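Local coordinates for coenzyme A transferase (Yersinia pestis, PDB 3QLI), which probably transfers coenzyme A between short-chain carboxylic acids and can hold CoA covalently, at residues S291-F295 with Y319-P323; V413-V419 with L436-R442; N181-P185 with V207-E211; A229-D234 with V252-R256. All blocks are in the same frame, centred on the assembly; numbering follows the deposited sequence.

Interaction 1 (S291-F295 with Y319-P323); sequences SVFTF and YVNDP
Strand 291-293 packs across the end of the short helix 317-320, with the CA atoms of T294 and V320 6.4 Å apart. S291 is extended and clear of the helix. V292, also extended and with chi1 t, directs its CB toward it and brings CG1 to 3.8 Å from CG2 of V320, itself a t rotamer. F293 turns its CB away, so its backbone serves instead: F293 O lies 4.1 Å from V320 CG2. At T294 the chain leaves the strand (phi/psi -110/-29), and T294 CB rests 3.9 Å from V320 CG2, while T294 OG1 hydrogen-bonds to the carbonyl of R315. Across the gap, N321 leaves helical geometry, D322 N bonds to Y319 O at 3.2 Å, and D322 N-caps the next helix through H324 N. N321 ND2 hydrogen-bonds to D365 and to E264, to which CoA is covalently bound in a structure of this protein but not in this model. With no hydrogen bond between the segments, apolar burial of V320 joins them, beside the CoA site.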
loop_
_atom_site.group_PDB
_atom_site.type_symbol
_atom_site.label_atom_id
_atom_site.label_comp_id
_atom_site.label_asym_id
_atom_site.label_seq_id
_atom_site.Cartn_x
_atom_site.Cartn_y
_atom_site.Cartn_z
ATOM N N SER A 291 8.441 12.581 -21.619
ATOM C CA SER A 291 7.193 12.110 -21.033
ATOM C C SER A 291 7.301 10.602 -20.827
ATOM O O SER A 291 7.552 9.856 -21.777
ATOM C CB SER A 291 6.006 12.425 -21.951
ATOM O OG SER A 291 5.790 13.821 -22.071
ATOM N N VAL A 292 7.130 10.165 -19.584
ATOM C CA VAL A 292 7.291 8.747 -19.228
ATOM C C VAL A 292 5.936 8.077 -19.044
ATOM O O VAL A 292 5.023 8.668 -18.437
ATOM C CB VAL A 292 8.137 8.604 -17.935
ATOM C CG1 VAL A 292 8.062 7.192 -17.379
ATOM C CG2 VAL A 292 9.592 8.999 -18.213
ATOM N N PHE A 293 5.802 6.856 -19.584
ATOM C CA PHE A 293 4.580 6.060 -19.457
ATOM C C PHE A 293 4.957 4.577 -19.509
ATOM O O PHE A 293 6.064 4.236 -19.927
ATOM C CB PHE A 293 3.585 6.381 -20.584
ATOM C CG PHE A 293 4.016 5.866 -21.947
ATOM C CD1 PHE A 293 3.437 4.725 -22.489
ATOM C CD2 PHE A 293 5.019 6.518 -22.669
ATOM C CE1 PHE A 293 3.831 4.240 -23.733
ATOM C CE2 PHE A 293 5.426 6.045 -23.919
ATOM C CZ PHE A 293 4.831 4.904 -24.454
ATOM N N THR A 294 4.057 3.697 -19.080
ATOM C CA THR A 294 4.362 2.265 -19.131
ATOM C C THR A 294 3.552 1.485 -20.179
ATOM O O THR A 294 4.030 0.483 -20.701
ATOM C CB THR A 294 4.302 1.587 -17.738
ATOM O OG1 THR A 294 5.187 0.461 -17.726
ATOM C CG2 THR A 294 2.884 1.139 -17.370
ATOM N N PHE A 295 2.344 1.943 -20.493
ATOM C CA PHE A 295 1.654 1.476 -21.700
ATOM C C PHE A 295 0.689 2.561 -22.206
ATOM O O PHE A 295 0.330 3.488 -21.461
ATOM C CB PHE A 295 0.994 0.092 -21.493
ATOM C CG PHE A 295 -0.329 0.128 -20.760
ATOM C CD1 PHE A 295 -1.524 0.002 -21.460
ATOM C CD2 PHE A 295 -0.379 0.274 -19.378
ATOM C CE1 PHE A 295 -2.748 0.029 -20.804
ATOM C CE2 PHE A 295 -1.599 0.294 -18.708
ATOM C CZ PHE A 295 -2.784 0.169 -19.419
ATOM N N TYR A 319 9.291 0.451 -12.575
ATOM C CA TYR A 319 9.845 1.805 -12.393
ATOM C C TYR A 319 8.719 2.823 -12.300
ATOM O O TYR A 319 8.609 3.592 -11.334
ATOM C CB TYR A 319 10.762 2.164 -13.568
ATOM C CG TYR A 319 11.288 3.599 -13.589
ATOM C CD1 TYR A 319 12.463 3.938 -12.929
ATOM C CD2 TYR A 319 10.620 4.605 -14.286
ATOM C CE1 TYR A 319 12.952 5.230 -12.949
ATOM C CE2 TYR A 319 11.105 5.903 -14.308
ATOM C CZ TYR A 319 12.276 6.207 -13.636
ATOM O OH TYR A 319 12.778 7.498 -13.659
ATOM N N VAL A 320 7.876 2.832 -13.322
ATOM C CA VAL A 320 6.878 3.881 -13.452
ATOM C C VAL A 320 5.931 3.917 -12.263
ATOM O O VAL A 320 5.584 5.003 -11.771
ATOM C CB VAL A 320 6.057 3.705 -14.741
ATOM C CG1 VAL A 320 4.872 4.668 -14.754
ATOM C CG2 VAL A 320 6.958 3.893 -15.975
ATOM N N ASN A 321 5.504 2.739 -11.813
ATOM C CA ASN A 321 4.524 2.644 -10.732
ATOM C C ASN A 321 5.157 2.435 -9.352
ATOM O O ASN A 321 4.456 2.098 -8.408
ATOM C CB ASN A 321 3.504 1.516 -11.001
ATOM C CG ASN A 321 2.440 1.920 -12.001
ATOM O OD1 ASN A 321 2.755 2.418 -13.080
ATOM N ND2 ASN A 321 1.161 1.750 -11.629
ATOM N N ASP A 322 6.468 2.627 -9.229
ATOM C CA ASP A 322 7.110 2.582 -7.913
ATOM C C ASP A 322 6.823 3.908 -7.202
ATOM O O ASP A 322 7.237 4.968 -7.671
ATOM C CB ASP A 322 8.622 2.391 -8.070
ATOM C CG ASP A 322 9.350 2.281 -6.731
ATOM O OD1 ASP A 322 8.782 2.686 -5.687
ATOM O OD2 ASP A 322 10.500 1.794 -6.736
ATOM N N PRO A 323 6.107 3.865 -6.070
ATOM C CA PRO A 323 5.793 5.148 -5.426
ATOM C C PRO A 323 7.040 5.956 -5.083
ATOM O O PRO A 323 6.978 7.188 -5.095
ATOM C CB PRO A 323 5.060 4.735 -4.141
ATOM C CG PRO A 323 4.488 3.371 -4.454
ATOM C CD PRO A 323 5.487 2.716 -5.379
#

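Interaction 2 (V413-V419 with L436-R442)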
loop_
_atom_site.group_PDB
_atom_site.type_symbol
_atom_site.label_atom_id
_atom_site.label_comp_id
_atom_site.label_asym_id
_atom_site.label_seq_id
_atom_site.Cartn_x
_atom_site.Cartn_y
_atom_site.Cartn_z
ATOM N N VAL A 413 -12.994 14.333 -5.284
ATOM C CA VAL A 413 -13.687 15.377 -6.040
ATOM C C VAL A 413 -14.961 14.831 -6.654
ATOM O O VAL A 413 -14.962 13.732 -7.203
ATOM C CB VAL A 413 -12.813 15.913 -7.184
ATOM C CG1 VAL A 413 -13.649 16.804 -8.142
ATOM C CG2 VAL A 413 -11.602 16.670 -6.618
ATOM N N THR A 414 -16.050 15.599 -6.539
ATOM C CA THR A 414 -17.267 15.347 -7.308
ATOM C C THR A 414 -17.638 16.679 -7.969
ATOM O O THR A 414 -16.906 17.658 -7.844
ATOM C CB THR A 414 -18.460 14.873 -6.422
ATOM O OG1 THR A 414 -18.927 15.967 -5.619
ATOM C CG2 THR A 414 -18.080 13.685 -5.506
ATOM N N GLU A 415 -18.770 16.724 -8.661
ATOM C CA GLU A 415 -19.210 17.973 -9.278
ATOM C C GLU A 415 -19.524 19.058 -8.230
ATOM O O GLU A 415 -19.646 20.246 -8.560
ATOM C CB GLU A 415 -20.396 17.737 -10.229
ATOM C CG GLU A 415 -21.736 17.399 -9.565
ATOM C CD GLU A 415 -21.964 15.904 -9.372
ATOM O OE1 GLU A 415 -20.981 15.133 -9.281
ATOM O OE2 GLU A 415 -23.140 15.487 -9.316
ATOM N N PHE A 416 -19.608 18.666 -6.963
ATOM C CA PHE A 416 -19.875 19.642 -5.885
ATOM C C PHE A 416 -18.651 20.155 -5.110
ATOM O O PHE A 416 -18.783 20.937 -4.168
ATOM C CB PHE A 416 -20.937 19.096 -4.928
ATOM C CG PHE A 416 -22.242 18.796 -5.610
ATOM C CD1 PHE A 416 -23.017 19.823 -6.130
ATOM C CD2 PHE A 416 -22.667 17.494 -5.776
ATOM C CE1 PHE A 416 -24.220 19.553 -6.778
ATOM C CE2 PHE A 416 -23.868 17.211 -6.415
ATOM C CZ PHE A 416 -24.642 18.238 -6.922
ATOM N N GLY A 417 -17.453 19.745 -5.511
ATOM C CA GLY A 417 -16.266 20.338 -4.915
ATOM C C GLY A 417 -15.210 19.303 -4.586
ATOM O O GLY A 417 -15.240 18.216 -5.136
ATOM N N ALA A 418 -14.305 19.645 -3.673
ATOM C CA ALA A 418 -13.154 18.805 -3.363
ATOM C C ALA A 418 -12.919 18.756 -1.856
ATOM O O ALA A 418 -13.193 19.722 -1.144
ATOM C CB ALA A 418 -11.914 19.348 -4.057
ATOM N N VAL A 419 -12.397 17.637 -1.370
ATOM C CA VAL A 419 -12.054 17.537 0.047
ATOM C C VAL A 419 -10.713 16.835 0.180
ATOM O O VAL A 419 -10.499 15.803 -0.439
ATOM C CB VAL A 419 -13.117 16.736 0.831
ATOM C CG1 VAL A 419 -12.684 16.539 2.300
ATOM C CG2 VAL A 419 -14.472 17.437 0.761
ATOM N N LEU A 436 -20.129 16.534 -0.509
ATOM C CA LEU A 436 -19.820 16.272 -1.924
ATOM C C LEU A 436 -20.876 15.397 -2.585
ATOM O O LEU A 436 -20.845 15.179 -3.794
ATOM C CB LEU A 436 -18.452 15.589 -2.085
ATOM C CG LEU A 436 -17.215 16.387 -1.681
ATOM C CD1 LEU A 436 -15.942 15.689 -2.165
ATOM C CD2 LEU A 436 -17.269 17.813 -2.212
ATOM N N ALA A 437 -21.787 14.849 -1.782
ATOM C CA ALA A 437 -22.860 14.015 -2.324
ATOM C C ALA A 437 -23.929 14.907 -2.953
ATOM O O ALA A 437 -24.002 16.098 -2.648
ATOM C CB ALA A 437 -23.475 13.158 -1.215
ATOM N N HIS A 438 -24.750 14.347 -3.834
ATOM C CA HIS A 438 -25.870 15.111 -4.383
ATOM C C HIS A 438 -26.819 15.533 -3.247
ATOM O O HIS A 438 -27.075 14.769 -2.305
ATOM C CB HIS A 438 -26.624 14.314 -5.459
ATOM C CG HIS A 438 -27.609 15.138 -6.236
ATOM N ND1 HIS A 438 -28.843 15.496 -5.731
ATOM C CD2 HIS A 438 -27.522 15.712 -7.463
ATOM C CE1 HIS A 438 -29.480 16.240 -6.620
ATOM N NE2 HIS A 438 -28.699 16.393 -7.678
ATOM N N PRO A 439 -27.342 16.760 -3.315
ATOM C CA PRO A 439 -28.286 17.178 -2.265
ATOM C C PRO A 439 -29.392 16.153 -1.958
ATOM O O PRO A 439 -29.757 15.989 -0.786
ATOM C CB PRO A 439 -28.873 18.472 -2.827
ATOM C CG PRO A 439 -27.714 19.064 -3.619
ATOM C CD PRO A 439 -27.015 17.857 -4.248
ATOM N N ASP A 440 -29.892 15.448 -2.969
ATOM C CA ASP A 440 -30.961 14.470 -2.735
ATOM C C ASP A 440 -30.595 13.373 -1.725
ATOM O O ASP A 440 -31.481 12.738 -1.147
ATOM C CB ASP A 440 -31.392 13.807 -4.048
ATOM C CG ASP A 440 -32.063 14.778 -5.006
ATOM O OD1 ASP A 440 -32.376 15.915 -4.585
ATOM O OD2 ASP A 440 -32.276 14.393 -6.176
ATOM N N PHE A 441 -29.300 13.143 -1.516
ATOM C CA PHE A 441 -28.862 12.028 -0.676
ATOM C C PHE A 441 -28.191 12.437 0.634
ATOM O O PHE A 441 -27.837 11.580 1.440
ATOM C CB PHE A 441 -27.910 11.104 -1.450
ATOM C CG PHE A 441 -28.534 10.460 -2.650
ATOM C CD1 PHE A 441 -29.401 9.384 -2.502
ATOM C CD2 PHE A 441 -28.242 10.914 -3.931
ATOM C CE1 PHE A 441 -29.976 8.775 -3.611
ATOM C CE2 PHE A 441 -28.817 10.317 -5.044
ATOM C CZ PHE A 441 -29.686 9.239 -4.883
ATOM N N ARG A 442 -28.020 13.733 0.863
ATOM C CA ARG A 442 -27.250 14.160 2.025
ATOM C C ARG A 442 -27.893 13.809 3.362
ATOM O O ARG A 442 -27.195 13.440 4.312
ATOM C CB ARG A 442 -26.900 15.647 1.940
ATOM C CG ARG A 442 -25.956 15.940 0.776
ATOM C CD ARG A 442 -25.376 17.352 0.813
ATOM N NE ARG A 442 -24.794 17.691 -0.488
ATOM C CZ ARG A 442 -24.439 18.917 -0.861
ATOM N NH1 ARG A 442 -24.591 19.944 -0.023
ATOM N NH2 ARG A 442 -23.948 19.114 -2.082
#
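One hydrogen bond joins the segments: T414 OG1 donates to L436 O at 2.8 Å. The same hydroxyl accepts from F416 N at 3.1 Å, an ST turn that overlaps the type I turn T414-G417. Apolar contacts centre on L436, whose CD1 meets V419 CG2 at 3.7 Å while its CD2 lies 3.5 Å from G417 C; a CB on G417 would be jammed against the carbonyl O of F416. The ring edge of F416 points at the face of H438 in an offset edge-to-face pair, centroids 5.7 Å apart and planes at 78°. R442 NH2 sits over one ring face, 3.9 Å from F416 CG, a cation-pi attraction at most weak. A437 O, 2.8 Å from R442 NE, and a salt bridge to E435 hold the guanidinium. H438 N-caps helix 439-451, ND1 accepting from D440 N at 3.0 Å. The whole is a tight beta hairpin at the sheet edge, packed against the loop into the C-terminal helix and that helix's first turn.

Interaction 3 (N181-P185 with V207-E211)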
loop_
_atom_site.group_PDB
_atom_site.type_symbol
_atom_site.label_atom_id
_atom_site.label_comp_id
_atom_site.label_asym_id
_atom_site.label_seq_id
_atom_site.Cartn_x
_atom_site.Cartn_y
_atom_site.Cartn_z
ATOM N N ASN A 181 3.950 -5.388 -37.169
ATOM C CA ASN A 181 2.807 -4.623 -37.655
ATOM C C ASN A 181 3.258 -3.206 -37.936
ATOM O O ASN A 181 3.678 -2.502 -37.021
ATOM C CB ASN A 181 1.704 -4.626 -36.592
ATOM C CG ASN A 181 0.447 -3.931 -37.049
ATOM O OD1 ASN A 181 0.399 -3.364 -38.139
ATOM N ND2 ASN A 181 -0.588 -3.981 -36.226
ATOM N N ARG A 182 3.182 -2.772 -39.193
ATOM C CA ARG A 182 3.672 -1.435 -39.534
ATOM C C ARG A 182 2.829 -0.353 -38.867
ATOM O O ARG A 182 3.244 0.806 -38.781
ATOM C CB ARG A 182 3.742 -1.228 -41.054
ATOM C CG ARG A 182 2.399 -1.277 -41.739
ATOM C CD ARG A 182 2.485 -0.866 -43.215
ATOM N NE ARG A 182 1.163 -0.489 -43.708
ATOM C CZ ARG A 182 0.345 -1.304 -44.369
ATOM N NH1 ARG A 182 0.721 -2.547 -44.648
ATOM N NH2 ARG A 182 -0.847 -0.868 -44.765
ATOM N N TYR A 183 1.649 -0.728 -38.376
ATOM C CA TYR A 183 0.820 0.226 -37.630
ATOM C C TYR A 183 1.285 0.417 -36.183
ATOM O O TYR A 183 0.826 1.330 -35.498
ATOM C CB TYR A 183 -0.653 -0.179 -37.651
ATOM C CG TYR A 183 -1.297 -0.034 -39.006
ATOM C CD1 TYR A 183 -1.962 1.133 -39.358
ATOM C CD2 TYR A 183 -1.237 -1.061 -39.938
ATOM C CE1 TYR A 183 -2.556 1.275 -40.601
ATOM C CE2 TYR A 183 -1.825 -0.927 -41.189
ATOM C CZ TYR A 183 -2.484 0.239 -41.511
ATOM O OH TYR A 183 -3.068 0.375 -42.753
ATOM N N MET A 184 2.189 -0.438 -35.714
ATOM C CA MET A 184 2.720 -0.289 -34.354
ATOM C C MET A 184 3.838 0.754 -34.364
ATOM O O MET A 184 4.827 0.592 -35.063
ATOM C CB MET A 184 3.261 -1.627 -33.823
ATOM C CG MET A 184 3.784 -1.532 -32.386
ATOM S SD MET A 184 2.528 -1.111 -31.167
ATOM C CE MET A 184 1.732 -2.696 -30.913
ATOM N N PRO A 185 3.680 1.838 -33.597
ATOM C CA PRO A 185 4.732 2.864 -33.604
ATOM C C PRO A 185 6.068 2.368 -33.040
ATOM O O PRO A 185 6.099 1.512 -32.148
ATOM C CB PRO A 185 4.154 3.964 -32.705
ATOM C CG PRO A 185 3.152 3.237 -31.817
ATOM C CD PRO A 185 2.541 2.214 -32.743
ATOM N N VAL A 207 -2.241 -4.393 -39.612
ATOM C CA VAL A 207 -3.629 -3.993 -39.420
ATOM C C VAL A 207 -3.656 -2.876 -38.393
ATOM O O VAL A 207 -2.793 -2.810 -37.523
ATOM C CB VAL A 207 -4.511 -5.154 -38.914
ATOM C CG1 VAL A 207 -4.627 -6.250 -39.975
ATOM C CG2 VAL A 207 -3.952 -5.718 -37.609
ATOM N N PRO A 208 -4.631 -1.976 -38.498
ATOM C CA PRO A 208 -4.625 -0.871 -37.536
ATOM C C PRO A 208 -4.718 -1.389 -36.101
ATOM O O PRO A 208 -5.320 -2.433 -35.851
ATOM C CB PRO A 208 -5.874 -0.077 -37.913
ATOM C CG PRO A 208 -6.043 -0.359 -39.406
ATOM C CD PRO A 208 -5.639 -1.800 -39.561
ATOM N N LEU A 209 -4.122 -0.663 -35.163
ATOM C CA LEU A 209 -4.194 -1.063 -33.761
ATOM C C LEU A 209 -5.612 -0.885 -33.227
ATOM O O LEU A 209 -6.332 0.004 -33.664
ATOM C CB LEU A 209 -3.232 -0.217 -32.924
ATOM C CG LEU A 209 -1.745 -0.283 -33.274
ATOM C CD1 LEU A 209 -0.928 0.545 -32.271
ATOM C CD2 LEU A 209 -1.238 -1.709 -33.332
ATOM N N ILE A 210 -6.015 -1.716 -32.272
ATOM C CA ILE A 210 -7.328 -1.548 -31.659
ATOM C C ILE A 210 -7.385 -0.244 -30.874
ATOM O O ILE A 210 -6.400 0.184 -30.260
ATOM C CB ILE A 210 -7.719 -2.732 -30.742
ATOM C CG1 ILE A 210 -9.224 -2.706 -30.464
ATOM C CG2 ILE A 210 -6.903 -2.727 -29.437
ATOM C CD1 ILE A 210 -9.702 -3.807 -29.530
ATOM N N GLU A 211 -8.549 0.388 -30.895
ATOM C CA GLU A 211 -8.686 1.706 -30.308
ATOM C C GLU A 211 -9.490 1.644 -29.037
ATOM O O GLU A 211 -10.376 0.808 -28.888
ATOM C CB GLU A 211 -9.363 2.656 -31.293
ATOM C CG GLU A 211 -8.547 2.920 -32.536
ATOM C CD GLU A 211 -9.150 4.010 -33.388
ATOM O OE1 GLU A 211 -10.367 4.245 -33.270
ATOM O OE2 GLU A 211 -8.408 4.633 -34.171
#
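An Asx turn superimposed on a type I beta turn, N181 to M184, begins the loop after strand 175-180, and its asparagine also grips the loop that follows the neighbouring parallel strand 201-204. N181 OD1 accepts twice: from Y183 N at 2.9 Å, which closes the Asx turn, and from V207 N at 3.2 Å. On the same carboxamide, N181 ND2 donates to V207 O at 2.8 Å, so one side chain satisfies both the backbone NH and the carbonyl of V207. The remaining turn bond runs from M184 N to N181 O at 2.9 Å, and R182 N is taken by the ring of H206. Farther along, I210 O accepts from the hydroxyl of Y303 and E211 OE2 from Q300 N, which tie the 207-211 loop to helix 300-306.

Apolar contacts fill in around the polar grip. L209 CD1 approaches P185 CD at 3.9 Å, and L209 CD2 comes to 4.0 Å from M184 CE. This leucine also touches Y303, so it is enclosed between the turn and helix 300-306. The arrangement joins the two loops at the ends of adjacent strands in the N-terminal parallel sheet, away from the CoA-binding residues. Beside it the ring of Y183 receives a CH-pi contact over its face, with P208 CA 4.0 Å from the ring centroid and 22° off the normal.

Interaction 4 (A229-D234 with V252-R256)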
loop_
_atom_site.group_PDB
_atom_site.type_symbol
_atom_site.label_atom_id
_atom_site.label_comp_id
_atom_site.label_asym_id
_atom_site.label_seq_id
_atom_site.Cartn_x
_atom_site.Cartn_y
_atom_site.Cartn_z
ATOM N N ALA A 229 -8.675 20.899 -12.406
ATOM C CA ALA A 229 -7.691 21.793 -13.016
ATOM C C ALA A 229 -7.211 22.866 -12.035
ATOM O O ALA A 229 -6.056 23.278 -12.079
ATOM C CB ALA A 229 -8.243 22.432 -14.297
ATOM N N ASP A 230 -8.094 23.325 -11.156
ATOM C CA ASP A 230 -7.698 24.318 -10.162
ATOM C C ASP A 230 -6.635 23.773 -9.204
ATOM O O ASP A 230 -5.896 24.539 -8.588
ATOM C CB ASP A 230 -8.904 24.802 -9.357
ATOM C CG ASP A 230 -9.787 25.770 -10.130
ATOM O OD1 ASP A 230 -9.384 26.221 -11.227
ATOM O OD2 ASP A 230 -10.888 26.085 -9.620
ATOM N N LEU A 231 -6.570 22.449 -9.079
ATOM C CA LEU A 231 -5.622 21.795 -8.178
ATOM C C LEU A 231 -4.305 21.438 -8.871
ATOM O O LEU A 231 -3.410 20.865 -8.252
ATOM C CB LEU A 231 -6.244 20.524 -7.574
ATOM C CG LEU A 231 -7.455 20.720 -6.661
ATOM C CD1 LEU A 231 -8.165 19.401 -6.393
ATOM C CD2 LEU A 231 -7.032 21.376 -5.357
ATOM N N VAL A 232 -4.200 21.763 -10.157
ATOM C CA VAL A 232 -2.971 21.546 -10.917
ATOM C C VAL A 232 -2.201 22.854 -11.091
ATOM O O VAL A 232 -2.673 23.772 -11.768
ATOM C CB VAL A 232 -3.281 20.978 -12.313
ATOM C CG1 VAL A 232 -1.998 20.667 -13.048
ATOM C CG2 VAL A 232 -4.145 19.720 -12.194
ATOM N N PRO A 233 -1.008 22.948 -10.487
ATOM C CA PRO A 233 -0.183 24.158 -10.652
ATOM C C PRO A 233 0.658 24.118 -11.928
ATOM O O PRO A 233 0.852 23.032 -12.466
ATOM C CB PRO A 233 0.730 24.117 -9.430
ATOM C CG PRO A 233 0.867 22.656 -9.115
ATOM C CD PRO A 233 -0.438 22.005 -9.511
ATOM N N ASP A 234 1.149 25.259 -12.419
ATOM C CA ASP A 234 2.178 25.189 -13.458
ATOM C C ASP A 234 3.306 24.285 -12.924
ATOM O O ASP A 234 3.558 24.231 -11.720
ATOM C CB ASP A 234 2.736 26.572 -13.831
ATOM C CG ASP A 234 1.782 27.403 -14.704
ATOM O OD1 ASP A 234 1.044 26.851 -15.556
ATOM O OD2 ASP A 234 1.793 28.641 -14.544
ATOM N N VAL A 252 -8.834 21.682 -20.207
ATOM C CA VAL A 252 -8.731 22.854 -19.342
ATOM C C VAL A 252 -7.272 23.240 -19.146
ATOM O O VAL A 252 -6.944 24.415 -19.020
ATOM C CB VAL A 252 -9.407 22.642 -17.963
ATOM C CG1 VAL A 252 -9.191 23.840 -17.088
ATOM C CG2 VAL A 252 -10.885 22.394 -18.132
ATOM N N LEU A 253 -6.388 22.248 -19.147
ATOM C CA LEU A 253 -4.973 22.508 -18.877
ATOM C C LEU A 253 -4.199 23.076 -20.065
ATOM O O LEU A 253 -2.995 23.310 -19.958
ATOM C CB LEU A 253 -4.283 21.242 -18.378
ATOM C CG LEU A 253 -4.858 20.668 -17.085
ATOM C CD1 LEU A 253 -4.061 19.439 -16.657
ATOM C CD2 LEU A 253 -4.828 21.738 -15.992
ATOM N N LYS A 254 -4.877 23.306 -21.186
ATOM C CA LYS A 254 -4.182 23.807 -22.365
ATOM C C LYS A 254 -3.517 25.170 -22.126
ATOM O O LYS A 254 -2.648 25.588 -22.893
ATOM C CB LYS A 254 -5.106 23.853 -23.585
ATOM C CG LYS A 254 -6.290 24.792 -23.460
ATOM C CD LYS A 254 -6.940 24.998 -24.825
ATOM C CE LYS A 254 -8.432 25.232 -24.698
ATOM N NZ LYS A 254 -9.152 23.970 -24.365
ATOM N N ASP A 255 -3.908 25.844 -21.046
ATOM C CA ASP A 255 -3.370 27.165 -20.725
ATOM C C ASP A 255 -2.133 27.113 -19.822
ATOM O O ASP A 255 -1.517 28.148 -19.555
ATOM C CB ASP A 255 -4.452 28.033 -20.071
ATOM C CG ASP A 255 -5.669 28.223 -20.967
ATOM O OD1 ASP A 255 -5.486 28.505 -22.176
ATOM O OD2 ASP A 255 -6.811 28.078 -20.465
ATOM N N ARG A 256 -1.764 25.919 -19.362
ATOM C CA ARG A 256 -0.632 25.774 -18.452
ATOM C C ARG A 256 0.703 25.780 -19.196
ATOM O O ARG A 256 0.752 25.666 -20.418
ATOM C CB ARG A 256 -0.750 24.476 -17.638
ATOM C CG ARG A 256 -1.985 24.379 -16.762
ATOM C CD ARG A 256 -1.890 25.268 -15.517
ATOM N NE ARG A 256 -2.998 24.990 -14.603
ATOM C CZ ARG A 256 -4.219 25.489 -14.761
ATOM N NH1 ARG A 256 -4.466 26.294 -15.786
ATOM N NH2 ARG A 256 -5.190 25.187 -13.907
#
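V252, the last residue of helix 244-252, meets helix 220-230 near its end: V252 CG1 is 3.3 Å from A229 CB, unusually tight for two methyls. L253 follows with its CD2 3.9 Å from A229 CB and 4.1 Å from V232 CB, and both L253 and V232 also pack on L238 of strand 237-240. K254 and D255 carry the chain through a turn, closed by R256 N to L253 O at 2.9 Å. R256 NH2 donates to A229 O at 2.8 Å and R256 NE to V232 O at 3.1 Å, so the edge of the guanidinium bridges two carbonyls where the helix unwinds. A229 O also accepts from V232 N at 3.1 Å. D234 OD1 lies 3.3 Å from R256 CD but bonds instead to N257 N, and its charge stays beyond salt-bridge distance of R256. The arrangement ties together the C-terminal ends of two helices that precede and follow strand 237-240 in sequence, within the alpha/beta architecture around the mixed sheet.

Along the chain the contacts follow in series: interaction 3, interaction 4, interaction 1, interaction 2. Interaction 3 joins loops after two strands of the parallel sheet; interaction 2 lies on the edge of the mixed sheet, and interaction 4 joins helix ends packed on it, their centres about 22 Å and nearest atoms about 4 Å apart. These two share helix 220-230: V413 and A418 of interaction 2 lean on I227, and A229 near its end takes part in interaction 4. Interactions 2 and 3 lie on opposite sides of the chain's centre, their centres about 41 Å apart. Interaction 1 lies nearest that centre, beside E264, with the centres of interactions 3 and 4 about 22 and 21 Å from its own.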